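Long-range contacts in extracellular ligand-binding receptor (Rhodopseudomonas palustris, PDB 4EYQ), which probably serves as a periplasmic solute-binding protein that captures small aromatic acids, being seen here with 3-(4-hydroxy-phenyl)pyruvic acid and caffeic acid: residues A[113-118]-A[331-336]; A[81-86]-A[100-105]; A[221-226]-A[280-285]. All coordinates share one frame; numbering follows the deposited sequence.

Contact 1. Residues A[113-118]-A[331-336]. With ENO (3-(4-hydroxy-phenyl)pyruvic acid), chain B; DHC (caffeic acid), chain C.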
loop_
_atom_site.group_PDB
_atom_site.type_symbol
_atom_site.label_atom_id
_atom_site.label_comp_id
_atom_site.label_asym_id
_atom_site.label_seq_id
_atom_site.Cartn_x
_atom_site.Cartn_y
_atom_site.Cartn_z
ATOM N N VAL A 113 -10.251 6.986 3.258
ATOM C CA VAL A 113 -9.749 5.862 4.087
ATOM C C VAL A 113 -8.569 5.202 3.323
ATOM O O VAL A 113 -8.410 5.435 2.111
ATOM C CB VAL A 113 -10.840 4.822 4.422
ATOM C CG1 VAL A 113 -11.891 5.443 5.345
ATOM C CG2 VAL A 113 -11.474 4.273 3.141
ATOM N N VAL A 114 -7.750 4.391 4.025
ATOM C CA VAL A 114 -6.464 3.929 3.463
ATOM C C VAL A 114 -6.382 2.404 3.482
ATOM O O VAL A 114 -6.589 1.787 4.517
ATOM C CB VAL A 114 -5.258 4.496 4.251
ATOM C CG1 VAL A 114 -3.943 4.166 3.544
ATOM C CG2 VAL A 114 -5.407 5.990 4.476
HETATM N N MSE A 115 -6.095 1.795 2.351
HETATM C CA MSE A 115 -6.023 0.337 2.340
HETATM C C MSE A 115 -4.662 -0.161 2.891
HETATM O O MSE A 115 -4.663 -1.029 3.789
HETATM C CB MSE A 115 -6.262 -0.238 0.934
HETATM C CG MSE A 115 -7.722 -0.099 0.401
HETATM SE SE MSE A 115 -9.030 -1.042 1.472
HETATM C CE MSE A 115 -9.490 0.420 2.557
ATOM N N PRO A 116 -3.513 0.370 2.364
ATOM C CA PRO A 116 -2.224 -0.124 2.868
ATOM C C PRO A 116 -2.037 0.052 4.393
ATOM O O PRO A 116 -2.559 1.024 4.977
ATOM C CB PRO A 116 -1.181 0.722 2.112
ATOM C CG PRO A 116 -1.869 1.159 0.860
ATOM C CD PRO A 116 -3.320 1.355 1.263
ATOM N N GLN A 117 -1.281 -0.870 5.011
ATOM C CA GLN A 117 -0.997 -0.818 6.472
ATOM C C GLN A 117 -0.288 0.467 6.895
ATOM O O GLN A 117 0.564 0.928 6.153
ATOM C CB GLN A 117 -0.162 -2.012 6.858
ATOM C CG GLN A 117 -0.959 -3.316 6.688
ATOM C CD GLN A 117 -0.912 -3.934 5.273
ATOM O OE1 GLN A 117 -0.336 -3.362 4.347
ATOM N NE2 GLN A 117 -1.515 -5.139 5.113
ATOM N N PRO A 118 -0.680 1.078 8.045
ATOM C CA PRO A 118 0.025 2.281 8.465
ATOM C C PRO A 118 1.479 1.927 8.775
ATOM O O PRO A 118 1.787 0.816 9.238
ATOM C CB PRO A 118 -0.755 2.765 9.712
ATOM C CG PRO A 118 -1.561 1.596 10.161
ATOM C CD PRO A 118 -1.800 0.728 8.951
ATOM N N GLY A 331 -6.251 -7.635 5.718
ATOM C CA GLY A 331 -6.537 -7.297 7.106
ATOM C C GLY A 331 -8.027 -7.176 7.304
ATOM O O GLY A 331 -8.794 -7.475 6.378
ATOM N N VAL A 332 -8.418 -6.752 8.511
ATOM C CA VAL A 332 -9.831 -6.605 8.898
ATOM C C VAL A 332 -10.042 -5.126 9.255
ATOM O O VAL A 332 -9.432 -4.599 10.191
ATOM C CB VAL A 332 -10.202 -7.514 10.074
ATOM C CG1 VAL A 332 -11.692 -7.378 10.435
ATOM C CG2 VAL A 332 -9.914 -8.998 9.700
ATOM N N TYR A 333 -10.891 -4.465 8.494
ATOM C CA TYR A 333 -10.980 -2.986 8.589
ATOM C C TYR A 333 -12.148 -2.493 9.449
ATOM O O TYR A 333 -13.289 -2.943 9.264
ATOM C CB TYR A 333 -11.096 -2.350 7.196
ATOM C CG TYR A 333 -9.850 -2.470 6.333
ATOM C CD1 TYR A 333 -9.626 -3.609 5.575
ATOM C CD2 TYR A 333 -8.900 -1.414 6.266
ATOM C CE1 TYR A 333 -8.510 -3.739 4.789
ATOM C CE2 TYR A 333 -7.779 -1.532 5.455
ATOM C CZ TYR A 333 -7.584 -2.710 4.729
ATOM O OH TYR A 333 -6.467 -2.909 3.931
ATOM N N SER A 334 -11.853 -1.563 10.372
ATOM C CA SER A 334 -12.889 -0.822 11.117
ATOM C C SER A 334 -12.424 0.633 11.215
ATOM O O SER A 334 -11.410 0.922 11.826
ATOM C CB SER A 334 -13.117 -1.431 12.500
ATOM O OG SER A 334 -13.564 -2.791 12.366
ATOM N N PHE A 335 -13.115 1.552 10.572
ATOM C CA PHE A 335 -12.627 2.941 10.547
ATOM C C PHE A 335 -13.369 3.770 11.573
ATOM O O PHE A 335 -14.512 3.444 11.891
ATOM C CB PHE A 335 -12.877 3.564 9.161
ATOM C CG PHE A 335 -12.345 2.755 8.006
ATOM C CD1 PHE A 335 -10.981 2.773 7.690
ATOM C CD2 PHE A 335 -13.208 1.997 7.208
ATOM C CE1 PHE A 335 -10.498 2.030 6.614
ATOM C CE2 PHE A 335 -12.725 1.242 6.134
ATOM C CZ PHE A 335 -11.372 1.258 5.833
ATOM N N THR A 336 -12.761 4.863 12.059
ATOM C CA THR A 336 -13.498 5.827 12.874
ATOM C C THR A 336 -13.284 7.230 12.326
ATOM O O THR A 336 -12.588 7.427 11.328
ATOM C CB THR A 336 -13.036 5.794 14.350
ATOM O OG1 THR A 336 -11.693 6.327 14.454
ATOM C CG2 THR A 336 -13.094 4.328 14.911
HETATM O O4 ENO B . 3.315 4.383 -0.983
HETATM C C9 ENO B . 2.312 1.046 -1.992
HETATM C C8 ENO B . 1.499 0.126 -1.353
HETATM C C7 ENO B . 1.809 -0.296 -0.067
HETATM C C6 ENO B . 2.924 0.196 0.611
HETATM C C5 ENO B . 3.737 1.116 -0.050
HETATM C C4 ENO B . 3.432 1.549 -1.344
HETATM O O3 ENO B . 0.982 -1.192 0.527
HETATM C C3 ENO B . 4.333 2.533 -2.077
HETATM C C2 ENO B . 4.213 3.983 -1.701
HETATM C C1 ENO B . 5.213 4.912 -2.237
HETATM O O2 ENO B . 5.176 6.108 -1.888
HETATM O O1 ENO B . 6.100 4.495 -3.025
HETATM C C1 DHC C . 5.463 4.818 -2.116
HETATM O O1 DHC C . 6.361 4.455 -2.919
HETATM C C2 DHC C . 4.729 3.821 -1.299
HETATM C C3 DHC C . 4.329 2.690 -1.844
HETATM C "C1'" DHC C . 3.585 1.665 -1.067
HETATM C "C2'" DHC C . 2.490 1.092 -1.684
HETATM C "C3'" DHC C . 1.765 0.122 -1.022
HETATM C "C4'" DHC C . 2.168 -0.285 0.351
HETATM C "C5'" DHC C . 3.262 0.321 0.953
HETATM C "C6'" DHC C . 3.963 1.290 0.233
HETATM O "O4'" DHC C . 1.459 -1.237 1.014
HETATM O "O3'" DHC C . 0.701 -0.429 -1.652
HETATM O O2 DHC C . 5.167 6.023 -1.978
#

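Contact 2. Residues A[81-86]-A[100-105]. With ENO (3-(4-hydroxy-phenyl)pyruvic acid), chain B; DHC (caffeic acid), chain C.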
loop_
_atom_site.group_PDB
_atom_site.type_symbol
_atom_site.label_atom_id
_atom_site.label_comp_id
_atom_site.label_asym_id
_atom_site.label_seq_id
_atom_site.Cartn_x
_atom_site.Cartn_y
_atom_site.Cartn_z
ATOM N N PRO A 81 1.260 11.074 -5.489
ATOM C CA PRO A 81 -0.036 11.263 -6.143
ATOM C C PRO A 81 -1.261 10.933 -5.269
ATOM O O PRO A 81 -2.343 11.497 -5.501
ATOM C CB PRO A 81 0.009 10.275 -7.318
ATOM C CG PRO A 81 1.038 9.278 -6.961
ATOM C CD PRO A 81 2.077 10.069 -6.205
ATOM N N THR A 82 -1.106 10.029 -4.295
ATOM C CA THR A 82 -2.216 9.708 -3.370
ATOM C C THR A 82 -2.564 10.929 -2.493
ATOM O O THR A 82 -3.744 11.244 -2.283
ATOM C CB THR A 82 -1.897 8.445 -2.555
ATOM O OG1 THR A 82 -1.706 7.355 -3.469
ATOM C CG2 THR A 82 -3.020 8.073 -1.587
ATOM N N VAL A 83 -1.556 11.632 -1.998
ATOM C CA VAL A 83 -1.823 12.901 -1.301
ATOM C C VAL A 83 -2.652 13.808 -2.199
ATOM O O VAL A 83 -3.614 14.447 -1.742
ATOM C CB VAL A 83 -0.530 13.620 -0.885
ATOM C CG1 VAL A 83 -0.839 14.994 -0.305
ATOM C CG2 VAL A 83 0.193 12.774 0.166
ATOM N N ALA A 84 -2.286 13.869 -3.472
ATOM C CA ALA A 84 -2.970 14.776 -4.380
ATOM C C ALA A 84 -4.444 14.346 -4.564
ATOM O O ALA A 84 -5.347 15.188 -4.526
ATOM C CB ALA A 84 -2.231 14.880 -5.708
ATOM N N VAL A 85 -4.691 13.051 -4.706
ATOM C CA VAL A 85 -6.063 12.576 -4.916
ATOM C C VAL A 85 -6.923 12.845 -3.647
ATOM O O VAL A 85 -8.074 13.295 -3.735
ATOM C CB VAL A 85 -6.079 11.065 -5.237
ATOM C CG1 VAL A 85 -7.524 10.536 -5.322
ATOM C CG2 VAL A 85 -5.298 10.767 -6.515
ATOM N N SER A 86 -6.359 12.555 -2.477
ATOM C CA SER A 86 -7.048 12.775 -1.218
ATOM C C SER A 86 -7.382 14.276 -1.074
ATOM O O SER A 86 -8.477 14.622 -0.625
ATOM C CB SER A 86 -6.181 12.325 -0.036
ATOM O OG SER A 86 -6.847 12.592 1.205
ATOM N N ALA A 100 -2.245 3.685 -1.589
ATOM C CA ALA A 100 -0.885 3.851 -1.105
ATOM C C ALA A 100 -0.981 4.489 0.266
ATOM O O ALA A 100 -1.960 5.184 0.530
ATOM C CB ALA A 100 -0.085 4.770 -2.031
ATOM N N PRO A 101 0.037 4.296 1.139
ATOM C CA PRO A 101 0.009 4.972 2.442
ATOM C C PRO A 101 -0.045 6.494 2.258
ATOM O O PRO A 101 0.394 7.013 1.222
ATOM C CB PRO A 101 1.345 4.560 3.094
ATOM C CG PRO A 101 1.767 3.331 2.349
ATOM C CD PRO A 101 1.265 3.502 0.953
ATOM N N LEU A 102 -0.609 7.220 3.213
ATOM C CA LEU A 102 -0.386 8.668 3.209
ATOM C C LEU A 102 -0.549 9.282 4.568
ATOM O O LEU A 102 -1.225 8.711 5.420
ATOM C CB LEU A 102 -1.297 9.373 2.211
ATOM C CG LEU A 102 -2.736 9.691 2.612
ATOM C CD1 LEU A 102 -3.205 10.811 1.687
ATOM C CD2 LEU A 102 -3.525 8.433 2.457
ATOM N N PRO A 103 0.057 10.459 4.775
ATOM C CA PRO A 103 -0.204 11.189 6.007
ATOM C C PRO A 103 -1.663 11.690 6.000
ATOM O O PRO A 103 -1.998 12.600 5.236
ATOM C CB PRO A 103 0.775 12.366 5.948
ATOM C CG PRO A 103 1.225 12.469 4.535
ATOM C CD PRO A 103 0.977 11.158 3.867
ATOM N N VAL A 104 -2.514 11.083 6.826
ATOM C CA VAL A 104 -3.900 11.517 6.940
ATOM C C VAL A 104 -3.944 12.623 7.980
ATOM O O VAL A 104 -3.976 12.357 9.161
ATOM C CB VAL A 104 -4.822 10.352 7.357
ATOM C CG1 VAL A 104 -6.283 10.830 7.462
ATOM C CG2 VAL A 104 -4.708 9.217 6.341
ATOM N N THR A 105 -3.914 13.875 7.531
ATOM C CA THR A 105 -4.060 15.031 8.408
ATOM C C THR A 105 -5.563 15.330 8.609
ATOM O O THR A 105 -6.390 14.753 7.900
ATOM C CB THR A 105 -3.410 16.220 7.709
ATOM O OG1 THR A 105 -3.902 16.258 6.364
ATOM C CG2 THR A 105 -1.889 16.039 7.625
HETATM O O4 ENO B . 3.315 4.383 -0.983
HETATM C C9 ENO B . 2.312 1.046 -1.992
HETATM C C8 ENO B . 1.499 0.126 -1.353
HETATM C C7 ENO B . 1.809 -0.296 -0.067
HETATM C C6 ENO B . 2.924 0.196 0.611
HETATM C C5 ENO B . 3.737 1.116 -0.050
HETATM C C4 ENO B . 3.432 1.549 -1.344
HETATM O O3 ENO B . 0.982 -1.192 0.527
HETATM C C3 ENO B . 4.333 2.533 -2.077
HETATM C C2 ENO B . 4.213 3.983 -1.701
HETATM C C1 ENO B . 5.213 4.912 -2.237
HETATM O O2 ENO B . 5.176 6.108 -1.888
HETATM O O1 ENO B . 6.100 4.495 -3.025
HETATM C C1 DHC C . 5.463 4.818 -2.116
HETATM O O1 DHC C . 6.361 4.455 -2.919
HETATM C C2 DHC C . 4.729 3.821 -1.299
HETATM C C3 DHC C . 4.329 2.690 -1.844
HETATM C "C1'" DHC C . 3.585 1.665 -1.067
HETATM C "C2'" DHC C . 2.490 1.092 -1.684
HETATM C "C3'" DHC C . 1.765 0.122 -1.022
HETATM C "C4'" DHC C . 2.168 -0.285 0.351
HETATM C "C5'" DHC C . 3.262 0.321 0.953
HETATM C "C6'" DHC C . 3.963 1.290 0.233
HETATM O "O4'" DHC C . 1.459 -1.237 1.014
HETATM O "O3'" DHC C . 0.701 -0.429 -1.652
HETATM O O2 DHC C . 5.167 6.023 -1.978
#

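Contact 3. Residues A[221-226]-A[280-285]. With DHC (caffeic acid), chain C; ENO (3-(4-hydroxy-phenyl)pyruvic acid), chain B.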
loop_
_atom_site.group_PDB
_atom_site.type_symbol
_atom_site.label_atom_id
_atom_site.label_comp_id
_atom_site.label_asym_id
_atom_site.label_seq_id
_atom_site.Cartn_x
_atom_site.Cartn_y
_atom_site.Cartn_z
ATOM N N GLN A 221 13.376 -4.250 4.426
ATOM C CA GLN A 221 12.562 -3.575 3.418
ATOM C C GLN A 221 11.144 -3.378 3.935
ATOM O O GLN A 221 10.687 -4.155 4.800
ATOM C CB GLN A 221 12.508 -4.414 2.113
ATOM C CG GLN A 221 13.823 -4.501 1.312
ATOM C CD GLN A 221 14.087 -3.297 0.411
ATOM O OE1 GLN A 221 13.211 -2.445 0.210
ATOM N NE2 GLN A 221 15.299 -3.218 -0.140
ATOM N N THR A 222 10.437 -2.387 3.357
ATOM C CA THR A 222 9.090 -2.024 3.761
ATOM C C THR A 222 8.085 -2.804 2.911
ATOM O O THR A 222 8.464 -3.477 1.954
ATOM C CB THR A 222 8.823 -0.528 3.567
ATOM O OG1 THR A 222 8.720 -0.229 2.167
ATOM C CG2 THR A 222 9.977 0.337 4.213
ATOM N N HIS A 223 6.805 -2.672 3.250
ATOM C CA HIS A 223 5.724 -3.335 2.502
ATOM C C HIS A 223 5.494 -2.829 1.088
ATOM O O HIS A 223 4.837 -3.513 0.283
ATOM C CB HIS A 223 4.449 -3.407 3.357
ATOM C CG HIS A 223 3.954 -2.049 3.882
ATOM N ND1 HIS A 223 4.791 -1.091 4.390
ATOM C CD2 HIS A 223 2.645 -1.553 4.033
ATOM C CE1 HIS A 223 4.050 -0.009 4.798
ATOM N NE2 HIS A 223 2.735 -0.302 4.590
ATOM N N GLY A 224 6.052 -1.650 0.760
ATOM C CA GLY A 224 6.148 -1.186 -0.631
ATOM C C GLY A 224 6.936 -2.087 -1.599
ATOM O O GLY A 224 6.735 -2.001 -2.816
ATOM N N ALA A 225 7.799 -2.953 -1.060
ATOM C CA ALA A 225 8.623 -3.865 -1.859
ATOM C C ALA A 225 7.997 -5.263 -2.079
ATOM O O ALA A 225 8.582 -6.102 -2.769
ATOM C CB ALA A 225 9.982 -4.009 -1.195
ATOM N N ALA A 226 6.813 -5.521 -1.527
ATOM C CA ALA A 226 6.277 -6.900 -1.493
ATOM C C ALA A 226 5.582 -7.380 -2.765
ATOM O O ALA A 226 4.359 -7.474 -2.817
ATOM C CB ALA A 226 5.357 -7.109 -0.266
ATOM N N ARG A 280 1.063 -13.360 -6.964
ATOM C CA ARG A 280 0.468 -12.602 -5.845
ATOM C C ARG A 280 1.285 -11.349 -5.471
ATOM O O ARG A 280 2.517 -11.346 -5.576
ATOM C CB ARG A 280 0.313 -13.522 -4.634
ATOM C CG ARG A 280 1.606 -13.824 -3.858
ATOM C CD ARG A 280 1.375 -14.892 -2.793
ATOM N NE ARG A 280 0.829 -16.124 -3.382
ATOM C CZ ARG A 280 0.411 -17.189 -2.701
ATOM N NH1 ARG A 280 0.448 -17.206 -1.380
ATOM N NH2 ARG A 280 -0.060 -18.247 -3.349
ATOM N N SER A 281 0.615 -10.281 -5.028
ATOM C CA SER A 281 1.335 -9.100 -4.542
ATOM C C SER A 281 0.562 -8.371 -3.470
ATOM O O SER A 281 -0.643 -8.499 -3.364
ATOM C CB SER A 281 1.678 -8.090 -5.672
ATOM O OG SER A 281 0.512 -7.554 -6.297
ATOM N N GLN A 282 1.301 -7.618 -2.670
ATOM C CA GLN A 282 0.765 -6.658 -1.745
ATOM C C GLN A 282 -0.257 -5.792 -2.485
ATOM O O GLN A 282 -1.309 -5.444 -1.953
ATOM C CB GLN A 282 1.937 -5.774 -1.285
ATOM C CG GLN A 282 1.596 -4.602 -0.380
ATOM C CD GLN A 282 1.384 -5.016 1.060
ATOM O OE1 GLN A 282 1.419 -6.227 1.415
ATOM N NE2 GLN A 282 1.142 -4.025 1.914
ATOM N N PHE A 283 0.085 -5.419 -3.716
ATOM C CA PHE A 283 -0.597 -4.298 -4.391
ATOM C C PHE A 283 -1.930 -4.737 -4.971
ATOM O O PHE A 283 -2.949 -4.014 -4.848
ATOM C CB PHE A 283 0.327 -3.671 -5.453
ATOM C CG PHE A 283 1.739 -3.544 -4.982
ATOM C CD1 PHE A 283 2.029 -2.794 -3.854
ATOM C CD2 PHE A 283 2.764 -4.222 -5.624
ATOM C CE1 PHE A 283 3.320 -2.704 -3.381
ATOM C CE2 PHE A 283 4.065 -4.134 -5.156
ATOM C CZ PHE A 283 4.342 -3.371 -4.035
ATOM N N ALA A 284 -1.924 -5.914 -5.598
ATOM C CA ALA A 284 -3.172 -6.542 -5.994
ATOM C C ALA A 284 -4.144 -6.662 -4.792
ATOM O O ALA A 284 -5.337 -6.406 -4.921
ATOM C CB ALA A 284 -2.893 -7.918 -6.601
ATOM N N GLY A 285 -3.628 -7.048 -3.620
ATOM C CA GLY A 285 -4.434 -7.060 -2.384
ATOM C C GLY A 285 -5.202 -5.763 -2.106
ATOM O O GLY A 285 -6.389 -5.801 -1.769
HETATM C C1 DHC C . 5.463 4.818 -2.116
HETATM O O1 DHC C . 6.361 4.455 -2.919
HETATM C C2 DHC C . 4.729 3.821 -1.299
HETATM C C3 DHC C . 4.329 2.690 -1.844
HETATM C "C1'" DHC C . 3.585 1.665 -1.067
HETATM C "C2'" DHC C . 2.490 1.092 -1.684
HETATM C "C3'" DHC C . 1.765 0.122 -1.022
HETATM C "C4'" DHC C . 2.168 -0.285 0.351
HETATM C "C5'" DHC C . 3.262 0.321 0.953
HETATM C "C6'" DHC C . 3.963 1.290 0.233
HETATM O "O4'" DHC C . 1.459 -1.237 1.014
HETATM O "O3'" DHC C . 0.701 -0.429 -1.652
HETATM O O2 DHC C . 5.167 6.023 -1.978
HETATM O O4 ENO B . 3.315 4.383 -0.983
HETATM C C9 ENO B . 2.312 1.046 -1.992
HETATM C C8 ENO B . 1.499 0.126 -1.353
HETATM C C7 ENO B . 1.809 -0.296 -0.067
HETATM C C6 ENO B . 2.924 0.196 0.611
HETATM C C5 ENO B . 3.737 1.116 -0.050
HETATM C C4 ENO B . 3.432 1.549 -1.344
HETATM O O3 ENO B . 0.982 -1.192 0.527
HETATM C C3 ENO B . 4.333 2.533 -2.077
HETATM C C2 ENO B . 4.213 3.983 -1.701
HETATM C C1 ENO B . 5.213 4.912 -2.237
HETATM O O2 ENO B . 5.176 6.108 -1.888
HETATM O O1 ENO B . 6.100 4.495 -3.025
#

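Contact 1. Residues A[113-118]-A[331-336]
Tyr333 and Met115 make the single hydrogen bond between 113-118 and 331-336: Tyr333 OH donates to Met115 O at 2.6 Å. The C=O...donor angle is 123° and the donor is tilted 28° from the carbonyl plane, while the oxygen itself lies in the plane of the Tyr333 ring, at its edge. Around this bond the contact is aromatic. Met115, a selenomethionine, bends at chi2 and chi3, which carries SE and CE over one face of Tyr333; SE stands 4.3 Å from the centroid of the Tyr333 ring, a Met-aromatic contact. CE also reaches the rim of the second ring, 3.9 Å from Phe335 CZ. Phe335 is covered on one face by Val113, whose CG1 sits 3.8 Å from the centroid of the Phe335 ring and 15° off its normal, a CH-pi contact, with Val113 CB 3.6 Å from Phe335 CE1. All five touching residues are buried. Val113 belongs to strand 112-114, an edge strand of its sheet, and pairs with strand 96-98; Met115 also touches His286 and Asp289 of helix 282-301, while Tyr333 pairs with Ile326 in a two-strand hairpin laid beside that edge.

Contact 2. Residues A[81-86]-A[100-105]
Thr82 turns its methyl group, not its hydroxyl, to the carbonyl of Ala100: CG2 of Thr82 lies 3.7 Å from Ala100 O, an oxygen buried by the contact and without a polar partner in the model. The Thr82 hydroxyl instead bonds to Ser76 N and Val78 O, outside the contact, and across the contact it meets a methyl, Ala100 CB lying 3.4 Å from Thr82 OG1. A chi1 of -60° sets OG1 opposite the carbonyl carbon and leaves the Thr82 methyl CG2 to end 4.1 Å from Leu102 CD2. With a valine here, the amide of Ser76 and the carbonyl of Val78 would probably both lose the hydroxyl that joins them to the helix. Leu102 carries most of the remaining packing. Its chi1 of 82° places CG between backbone N and carbonyl carbon; Leu102 CD1 then packs on Val83 CA (3.9 Å) and Ser86 CB (3.8 Å), and CD2 lies by the Thr82 methyl. Val83 adds its CG2, 4.1 Å from Pro103 CD, the two side chains crossing at about a right angle. Ser86 OG is bonded to Ser112 OG. Helix 79-92 connects the parallel neighbours 72-75 and 96-98, so the contact packs the loop following the second strand back onto the helix of a beta-alpha-beta crossover, as in periplasmic binding proteins, where such loops line the ligand cleft; here Pro101 CD approaches the ring of caffeic acid, 3.6 Å from C6'.

Contact 3. Residues A[221-226]-A[280-285]
Ser281 lies with its CA 3.8 Å from Ala226 O, and it is the N-cap of helix 282-301: its OG accepts a bond from Ala284 N and a weak one from Phe283 N. Gln282 does most of the joining. Its backbone N donates to Ala226 O at 3.1 Å, the C=O...donor angle of 175° putting the amide almost straight off the carbonyl. With CG anti to the backbone N (chi1 175°) and a bend at chi2, the chain passes His223 O and brings NE2 to the edge of the His223 ring, 3.6 Å from His223 CD2, ring and amide planes 86° apart. There Gln282 NE2 bonds to Gln117 OE1 and donates to O4' of caffeic acid at 2.9 Å, or to O3 of 3-(4-hydroxy-phenyl)pyruvic acid. The ligand ring points its edge at one face of His223, C5' of caffeic acid 3.6 Å above the imidazole plane, whose turn is fixed by His223 NE2 bonding to Gln117 O. At Phe283, Gly224 O lies at the ring edge, 3.0 Å from CZ. An amide thus grips the ligand's phenol oxygen and an imidazole face receives its ring edge, with His286 NE2 a further polar partner, consistent with selection for hydroxylated aromatic acids.

From the N terminus, contact 2 closes first, a short loop of 13 residues between helix 79-92 and the segment after strand 96-98. Contact 1 opens later, at 113-118, and closes only at 331-336, a loop of 212 residues; contact 3 is nested inside it, joining 221-226 to 280-285. Contacts 1 and 2 meet directly, with Pro116 CG 3.5 Å from Ala100 CA. Contacts 1 and 3 are linked by Gln117, whose OE1 and O bond to Gln282 NE2 and His223 NE2. Contacts 2 and 3 do not touch, but the ligand touches all three. Contact 2 packs loop on helix beside the sheet holding strands 72-75 and 96-98, while Gln117 and contact 3 join this side to the loop after strand 218-221 of the other sheet.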